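Local coordinates for protein tryptophan halogenase (Shewanella frigidimarina, PDB 2PYX) that probably acts as a flavin-dependent monooxygenase of the tryptophan halogenase family, binding FAD and halogenating an aromatic substrate, at residues Leu43-Ile48 with Leu189-Ile194; Ser87-Ser92 with Gly169-Ala174. All coordinates share one frame; numbering follows the deposited sequence.

Contact 1 (Leu43-Ile48 with Leu189-Ile194)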
ATOM      1  N   LEU A  43      15.560  -2.706 -23.867  1.00 11.30           N
ATOM      2  CA  LEU A  43      14.821  -3.842 -23.383  1.00 10.92           C
ATOM      3  C   LEU A  43      13.701  -4.208 -24.339  1.00 11.19           C
ATOM      4  O   LEU A  43      12.981  -3.330 -24.837  1.00 12.83           O
ATOM      5  CB  LEU A  43      14.151  -3.568 -22.026  1.00 10.99           C
ATOM      6  CG  LEU A  43      15.091  -3.181 -20.885  1.00 11.11           C
ATOM      7  CD1 LEU A  43      14.276  -3.029 -19.620  1.00 10.19           C
ATOM      8  CD2 LEU A  43      16.201  -4.187 -20.700  1.00 13.17           C
ATOM      9  N   ASN A  44      13.536  -5.505 -24.516  1.00 12.44           N
ATOM     10  CA  ASN A  44      12.422  -6.063 -25.267  0.50 11.94           C
ATOM     11  C   ASN A  44      11.510  -6.713 -24.246  1.00 11.74           C
ATOM     12  O   ASN A  44      11.805  -7.789 -23.716  1.00 12.36           O
ATOM     13  CB  ASN A  44      12.901  -7.083 -26.306  0.50 12.96           C
ATOM     14  CG  ASN A  44      11.762  -7.611 -27.182  0.50 10.02           C
ATOM     15  OD1 ASN A  44      10.780  -6.917 -27.418  0.50 15.10           O
ATOM     16  ND2 ASN A  44      11.895  -8.856 -27.646  0.50 15.99           N
ATOM     17  N   ILE A  45      10.420  -6.020 -23.932  1.00 12.14           N
ATOM     18  CA  ILE A  45       9.519  -6.431 -22.866  1.00 11.72           C
ATOM     19  C   ILE A  45       8.222  -6.999 -23.455  1.00 12.38           C
ATOM     20  O   ILE A  45       7.569  -6.342 -24.265  1.00 11.89           O
ATOM     21  CB  ILE A  45       9.179  -5.233 -21.971  1.00 12.25           C
ATOM     22  CG1 ILE A  45      10.427  -4.561 -21.396  1.00 12.09           C
ATOM     23  CG2 ILE A  45       8.219  -5.671 -20.850  1.00 11.97           C
ATOM     24  CD1 ILE A  45      10.134  -3.169 -20.937  1.00 12.13           C
ATOM     25  N   THR A  46       7.890  -8.227 -23.076  1.00 11.06           N
ATOM     26  CA  THR A  46       6.664  -8.893 -23.471  1.00 13.13           C
ATOM     27  C   THR A  46       5.879  -9.265 -22.215  1.00 12.60           C
ATOM     28  O   THR A  46       6.434  -9.844 -21.274  1.00 13.56           O
ATOM     29  CB  THR A  46       6.977 -10.166 -24.287  1.00 14.15           C
ATOM     30  OG1 THR A  46       7.743  -9.831 -25.460  1.00 13.79           O
ATOM     31  CG2 THR A  46       5.684 -10.916 -24.687  1.00 17.08           C
ATOM     32  N   LEU A  47       4.586  -8.980 -22.227  1.00 10.83           N
ATOM     33  CA  LEU A  47       3.682  -9.319 -21.166  1.00 11.42           C
ATOM     34  C   LEU A  47       2.682 -10.337 -21.678  1.00 12.54           C
ATOM     35  O   LEU A  47       1.968 -10.051 -22.651  1.00 12.67           O
ATOM     36  CB  LEU A  47       2.997  -8.076 -20.573  1.00 12.14           C
ATOM     37  CG  LEU A  47       2.189  -8.301 -19.270  1.00 12.52           C
ATOM     38  CD1 LEU A  47       2.156  -7.036 -18.441  1.00 12.28           C
ATOM     39  CD2 LEU A  47       0.770  -8.720 -19.562  1.00 12.26           C
ATOM     40  N   ILE A  48       2.635 -11.506 -21.040  1.00 10.80           N
ATOM     41  CA  ILE A  48       1.698 -12.586 -21.397  1.00 12.21           C
ATOM     42  C   ILE A  48       0.614 -12.567 -20.334  1.00 11.51           C
ATOM     43  O   ILE A  48       0.876 -12.815 -19.149  1.00 14.38           O
ATOM     44  CB  ILE A  48       2.372 -13.971 -21.429  1.00 15.75           C
ATOM     45  CG1 ILE A  48       3.541 -13.986 -22.412  1.00 19.03           C
ATOM     46  CG2 ILE A  48       1.305 -15.040 -21.794  1.00 16.51           C
ATOM     47  CD1 ILE A  48       4.436 -15.207 -22.318  1.00 17.95           C
ATOM     48  N   LEU A 189       4.761   2.949 -24.862  1.00 12.11           N
ATOM     49  CA  LEU A 189       6.037   2.456 -24.319  1.00 12.06           C
ATOM     50  C   LEU A 189       6.561   1.192 -24.978  1.00 12.76           C
ATOM     51  O   LEU A 189       7.554   0.648 -24.539  1.00 12.55           O
ATOM     52  CB  LEU A 189       5.936   2.249 -22.798  1.00 11.47           C
ATOM     53  CG  LEU A 189       5.540   3.454 -21.953  1.00 11.83           C
ATOM     54  CD1 LEU A 189       5.570   3.061 -20.494  1.00 14.23           C
ATOM     55  CD2 LEU A 189       6.443   4.623 -22.206  1.00 16.85           C
ATOM     56  N   GLY A 190       5.953   0.740 -26.076  1.00 12.52           N
ATOM     57  CA  GLY A 190       6.516  -0.358 -26.860  1.00 13.34           C
ATOM     58  C   GLY A 190       6.498  -1.764 -26.271  1.00 12.15           C
ATOM     59  O   GLY A 190       7.234  -2.652 -26.748  1.00 14.03           O
ATOM     60  N   VAL A 191       5.660  -1.969 -25.257  1.00 11.39           N
ATOM     61  CA  VAL A 191       5.505  -3.281 -24.645  1.00 11.96           C
ATOM     62  C   VAL A 191       4.661  -4.188 -25.559  1.00 12.90           C
ATOM     63  O   VAL A 191       3.602  -3.775 -26.066  1.00 12.83           O
ATOM     64  CB  VAL A 191       4.905  -3.152 -23.242  1.00 10.84           C
ATOM     65  CG1 VAL A 191       4.667  -4.518 -22.611  1.00 14.88           C
ATOM     66  CG2 VAL A 191       5.879  -2.329 -22.386  1.00 13.23           C
ATOM     67  N   THR A 192       5.159  -5.394 -25.792  1.00 13.88           N
ATOM     68  CA  THR A 192       4.424  -6.409 -26.560  1.00 13.17           C
ATOM     69  C   THR A 192       3.469  -7.145 -25.644  1.00 15.38           C
ATOM     70  O   THR A 192       3.861  -7.606 -24.570  1.00 14.86           O
ATOM     71  CB  THR A 192       5.374  -7.372 -27.216  1.00 14.04           C
ATOM     72  OG1 THR A 192       6.234  -6.652 -28.121  1.00 14.98           O
ATOM     73  CG2 THR A 192       4.598  -8.464 -27.980  1.00 16.52           C
ATOM     74  N   HIS A 193       2.204  -7.247 -26.064  1.00 13.12           N
ATOM     75  CA  HIS A 193       1.143  -7.842 -25.265  1.00 14.03           C
ATOM     76  C   HIS A 193       0.702  -9.141 -25.948  1.00 15.97           C
ATOM     77  O   HIS A 193       0.342  -9.138 -27.133  1.00 15.94           O
ATOM     78  CB  HIS A 193      -0.006  -6.847 -25.196  1.00 13.90           C
ATOM     79  CG  HIS A 193      -1.099  -7.198 -24.243  1.00 16.16           C
ATOM     80  ND1 HIS A 193      -2.309  -6.537 -24.222  1.00 15.85           N
ATOM     81  CD2 HIS A 193      -1.147  -8.104 -23.237  1.00 15.45           C
ATOM     82  CE1 HIS A 193      -3.053  -7.023 -23.247  1.00 14.50           C
ATOM     83  NE2 HIS A 193      -2.381  -7.994 -22.647  1.00 14.66           N
ATOM     84  N   ILE A 194       0.725 -10.237 -25.208  1.00 13.20           N
ATOM     85  CA  ILE A 194       0.222 -11.533 -25.717  1.00 13.52           C
ATOM     86  C   ILE A 194      -0.877 -11.960 -24.785  1.00 16.10           C
ATOM     87  O   ILE A 194      -0.679 -11.991 -23.568  1.00 15.73           O
ATOM     88  CB  ILE A 194       1.300 -12.619 -25.753  1.00 13.74           C
ATOM     89  CG1 ILE A 194       2.419 -12.232 -26.701  1.00 14.71           C
ATOM     90  CG2 ILE A 194       0.680 -13.973 -26.153  1.00 18.22           C
ATOM     91  CD1 ILE A 194       3.606 -13.168 -26.634  1.00 23.29           C
TER
HETATM   92  O   HOH W   1       9.719  -3.533 -25.217  1.00 17.16           O
HETATM   93  O   HOH W   2       8.448  -5.780 -26.883  1.00 20.77           O

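Contact 2 (Ser87-Ser92 with Gly169-Ala174)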
ATOM      1  N   SER A  87      -9.944   8.972  -6.283  1.00 15.65           N
ATOM      2  CA  SER A  87     -10.028  10.101  -5.365  0.50 14.05           C
ATOM      3  C   SER A  87      -8.701  10.183  -4.598  1.00 12.03           C
ATOM      4  O   SER A  87      -7.844   9.281  -4.682  1.00 13.05           O
ATOM      5  CB  SER A  87     -11.212   9.957  -4.402  0.50 14.77           C
ATOM      6  OG  SER A  87     -11.416  11.143  -3.649  0.50 14.46           O
ATOM      7  N   PHE A  88      -8.505  11.272  -3.847  1.00 12.65           N
ATOM      8  CA  PHE A  88      -7.271  11.502  -3.102  1.00 13.48           C
ATOM      9  C   PHE A  88      -7.342  10.849  -1.757  1.00 15.76           C
ATOM     10  O   PHE A  88      -8.319  11.016  -1.045  1.00 19.20           O
ATOM     11  CB  PHE A  88      -7.029  13.007  -2.926  1.00 14.68           C
ATOM     12  CG  PHE A  88      -7.048  13.749  -4.221  1.00 15.84           C
ATOM     13  CD1 PHE A  88      -5.985  13.659  -5.103  1.00 17.44           C
ATOM     14  CD2 PHE A  88      -8.150  14.486  -4.582  1.00 15.22           C
ATOM     15  CE1 PHE A  88      -6.041  14.331  -6.317  1.00 16.78           C
ATOM     16  CE2 PHE A  88      -8.207  15.137  -5.799  1.00 19.44           C
ATOM     17  CZ  PHE A  88      -7.159  15.056  -6.654  1.00 17.46           C
ATOM     18  N   LYS A  89      -6.261  10.159  -1.390  1.00 10.32           N
ATOM     19  CA  LYS A  89      -6.146   9.505  -0.081  1.00  9.66           C
ATOM     20  C   LYS A  89      -5.012  10.176   0.697  1.00 10.47           C
ATOM     21  O   LYS A  89      -3.890  10.228   0.215  1.00 10.87           O
ATOM     22  CB  LYS A  89      -5.822   8.026  -0.279  1.00 13.43           C
ATOM     23  CG  LYS A  89      -5.495   7.272   0.991  1.00 11.06           C
ATOM     24  CD  LYS A  89      -5.045   5.855   0.705  1.00 11.85           C
ATOM     25  CE  LYS A  89      -4.532   5.200   1.957  1.00 12.64           C
ATOM     26  NZ  LYS A  89      -3.856   3.919   1.593  1.00 13.91           N
ATOM     27  N   GLN A  90      -5.289  10.653   1.901  1.00  8.79           N
ATOM     28  CA  GLN A  90      -4.319  11.350   2.747  1.00  9.24           C
ATOM     29  C   GLN A  90      -3.837  10.581   3.966  1.00 10.94           C
ATOM     30  O   GLN A  90      -3.110  11.120   4.807  1.00 11.79           O
ATOM     31  CB  GLN A  90      -4.887  12.717   3.160  1.00 11.03           C
ATOM     32  CG  GLN A  90      -4.978  13.645   1.975  1.00 10.06           C
ATOM     33  CD  GLN A  90      -5.441  15.012   2.385  1.00 13.42           C
ATOM     34  OE1 GLN A  90      -4.702  15.771   3.025  1.00 12.31           O
ATOM     35  NE2 GLN A  90      -6.687  15.323   2.051  1.00 11.59           N
ATOM     36  N   GLY A  91      -4.242   9.306   4.039  1.00 11.03           N
ATOM     37  CA  GLY A  91      -3.830   8.395   5.111  1.00  9.32           C
ATOM     38  C   GLY A  91      -4.947   7.437   5.458  1.00 10.61           C
ATOM     39  O   GLY A  91      -5.829   7.177   4.636  1.00 10.83           O
ATOM     40  N   SER A  92      -4.841   6.854   6.649  1.00  9.91           N
ATOM     41  CA  SER A  92      -5.817   5.916   7.201  1.00  9.76           C
ATOM     42  C   SER A  92      -6.296   6.425   8.545  1.00 10.97           C
ATOM     43  O   SER A  92      -5.492   6.796   9.401  1.00 11.24           O
ATOM     44  CB  SER A  92      -5.210   4.535   7.421  1.00 11.98           C
ATOM     45  OG  SER A  92      -4.829   3.912   6.204  1.00 14.68           O
ATOM     46  N   GLY A 169      -1.723   9.979  -1.594  1.00 11.16           N
ATOM     47  CA  GLY A 169      -1.861   8.924  -2.598  1.00 10.68           C
ATOM     48  C   GLY A 169      -3.302   8.914  -3.096  1.00 10.90           C
ATOM     49  O   GLY A 169      -3.995   9.934  -3.076  1.00 10.42           O
ATOM     50  N   TYR A 170      -3.767   7.741  -3.503  1.00 10.28           N
ATOM     51  CA  TYR A 170      -5.073   7.613  -4.124  1.00 10.25           C
ATOM     52  C   TYR A 170      -5.918   6.458  -3.583  1.00 10.89           C
ATOM     53  O   TYR A 170      -5.408   5.476  -3.059  1.00 12.01           O
ATOM     54  CB  TYR A 170      -4.940   7.421  -5.637  1.00 10.31           C
ATOM     55  CG  TYR A 170      -4.077   8.468  -6.328  1.00 10.70           C
ATOM     56  CD1 TYR A 170      -4.616   9.689  -6.722  1.00 13.66           C
ATOM     57  CD2 TYR A 170      -2.746   8.200  -6.604  1.00 12.32           C
ATOM     58  CE1 TYR A 170      -3.833  10.632  -7.375  1.00 11.37           C
ATOM     59  CE2 TYR A 170      -1.944   9.132  -7.227  1.00 10.86           C
ATOM     60  CZ  TYR A 170      -2.501  10.346  -7.617  1.00 11.57           C
ATOM     61  OH  TYR A 170      -1.707  11.264  -8.269  1.00 13.35           O
ATOM     62  N   HIS A 171      -7.226   6.605  -3.767  1.00 11.34           N
ATOM     63  CA  HIS A 171      -8.152   5.477  -3.854  1.00 10.97           C
ATOM     64  C   HIS A 171      -8.486   5.321  -5.337  1.00 14.26           C
ATOM     65  O   HIS A 171      -8.728   6.329  -6.014  1.00 13.77           O
ATOM     66  CB  HIS A 171      -9.432   5.774  -3.082  1.00 12.83           C
ATOM     67  CG  HIS A 171      -9.234   5.961  -1.614  1.00 11.84           C
ATOM     68  ND1 HIS A 171      -9.756   7.035  -0.921  1.00 15.31           N
ATOM     69  CD2 HIS A 171      -8.605   5.189  -0.695  1.00 13.63           C
ATOM     70  CE1 HIS A 171      -9.432   6.923   0.356  1.00 18.13           C
ATOM     71  NE2 HIS A 171      -8.733   5.811   0.520  1.00 11.33           N
ATOM     72  N   LEU A 172      -8.514   4.084  -5.826  1.00 13.10           N
ATOM     73  CA  LEU A 172      -8.699   3.849  -7.260  1.00 12.15           C
ATOM     74  C   LEU A 172      -9.433   2.543  -7.529  1.00 13.35           C
ATOM     75  O   LEU A 172      -9.522   1.690  -6.654  1.00 12.91           O
ATOM     76  CB  LEU A 172      -7.335   3.869  -7.990  1.00 13.91           C
ATOM     77  CG  LEU A 172      -6.247   2.873  -7.529  1.00 15.06           C
ATOM     78  CD1 LEU A 172      -6.416   1.435  -8.070  1.00 17.90           C
ATOM     79  CD2 LEU A 172      -4.838   3.352  -7.897  1.00 17.11           C
ATOM     80  N   ASN A 173      -9.945   2.421  -8.748  1.00 14.35           N
ATOM     81  CA  ASN A 173     -10.479   1.147  -9.265  1.00 13.65           C
ATOM     82  C   ASN A 173      -9.312   0.425  -9.959  1.00 12.56           C
ATOM     83  O   ASN A 173      -8.799   0.905 -10.983  1.00 12.74           O
ATOM     84  CB  ASN A 173     -11.604   1.469 -10.251  1.00 13.48           C
ATOM     85  CG  ASN A 173     -12.197   0.237 -10.930  1.00 15.47           C
ATOM     86  OD1 ASN A 173     -11.487  -0.679 -11.361  1.00 17.31           O
ATOM     87  ND2 ASN A 173     -13.531   0.265 -11.111  1.00 20.56           N
ATOM     88  N   ALA A 174      -8.864  -0.684  -9.407  1.00 12.76           N
ATOM     89  CA  ALA A 174      -7.669  -1.355  -9.943  1.00 13.39           C
ATOM     90  C   ALA A 174      -7.817  -1.887 -11.362  1.00 13.48           C
ATOM     91  O   ALA A 174      -6.852  -1.883 -12.149  1.00 14.73           O
ATOM     92  CB  ALA A 174      -7.202  -2.464  -9.021  1.00 16.53           C
TER
HETATM   93  O   HOH W   3     -10.808   9.880  -1.105  0.50 10.50           O

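Contact 1 (Leu43-Ile48 with Leu189-Ile194)
T46, L47 and I48 pair in parallel with T192, H193 and I194 along one edge of the Rossmann-type sheet, where L47 lies close to G15 and I48 to V198, both predicted to bind FAD. Three backbone bonds hold the strands: T192 N to I45 O (3.0 Å), L47 N to T192 O (2.8 Å) and I194 N to L47 O (2.8 Å). Strand 192-195 is the outermost on this side; strand 44-49 lies between it and strand 9-13, as the second strand of a Rossmann sheet does. On the face of T46, I48 and I194, T46 CG2, anti to its own backbone N, meets the tip of I194, CD1, at 3.6 Å. I45 and V191 instead cross obliquely, CG2 to CG1 at 4.1 Å, on the side covered by helices 16-31 and 174-187. There L47 and H193 lie side by side, with L47 O in the plane of the imidazole at its CD2 edge; H193 NE2 bonds to E49 OE1 and the ring makes an edge-to-face stack with W20. Where the strands part, one water joins I45 N (2.9 Å) to G190 O, and another bonds I45 O and sits 2.7 Å from T192 OG1.

Contact 2 (Ser87-Ser92 with Gly169-Ala174)
K89 lays its CB over the centre of the H171 imidazole, a CH-pi contact of 3.8 Å from CB to the ring centroid, and CG and CD run on past NE2. H171 turns CG anti to its carbonyl carbon (chi1 -63°), which brings the ring back under the lysine chain. The ring's polar atoms are both taken up: NE2 bonds to T274 OG1, while a water in the ring plane bonds ND1 at 3.0 Å and is hydrogen-bonded to F88 O at 2.7 Å. An alanine in place of H171 would probably leave T274 OG1 and this water without their imidazole partners and take away the ring face against which K89 CB packs. The backbones meet antiparallel through two reciprocal pairs: S87 N to H171 O and H171 N to S87 O, each 2.9 Å, then K89 N to G169 O and G169 N to K89 O, each 2.8 Å. Between them F88 and Y170 form the non-hydrogen-bonded pair; Y170 N bonds to T62 OG1 and Y170 OH to E77 OE2. Extended throughout, the K89 chain carries NZ to a hydrogen bond with T62 O, and the side chain touches A362. A lysine delivered this way from a buried strand is consistent with the active site of a flavin-dependent tryptophan halogenase, to which K89 is predicted to belong here.

How the contacts relate
Contact 2 is wholly buried, its centre about 10 Å from the centre of the chain, against about 26 Å for the centre of contact 1, which includes exposed residues such as T192. They belong to different sheets, their centres about 28 Å apart and their nearest atoms about 12 Å. Helix 174-187 connects them, beginning at the end of segment 169-174 and ending just short of segment 189-194. The parallel pairing is held by backbone bonds with mainly aliphatic contacts on its faces, and water fills in where its strands separate. The antiparallel pairing instead stacks a lysine on a histidine and buries their polar ends beside the predicted substrate site, while contact 1 lies near predicted FAD-binding residues.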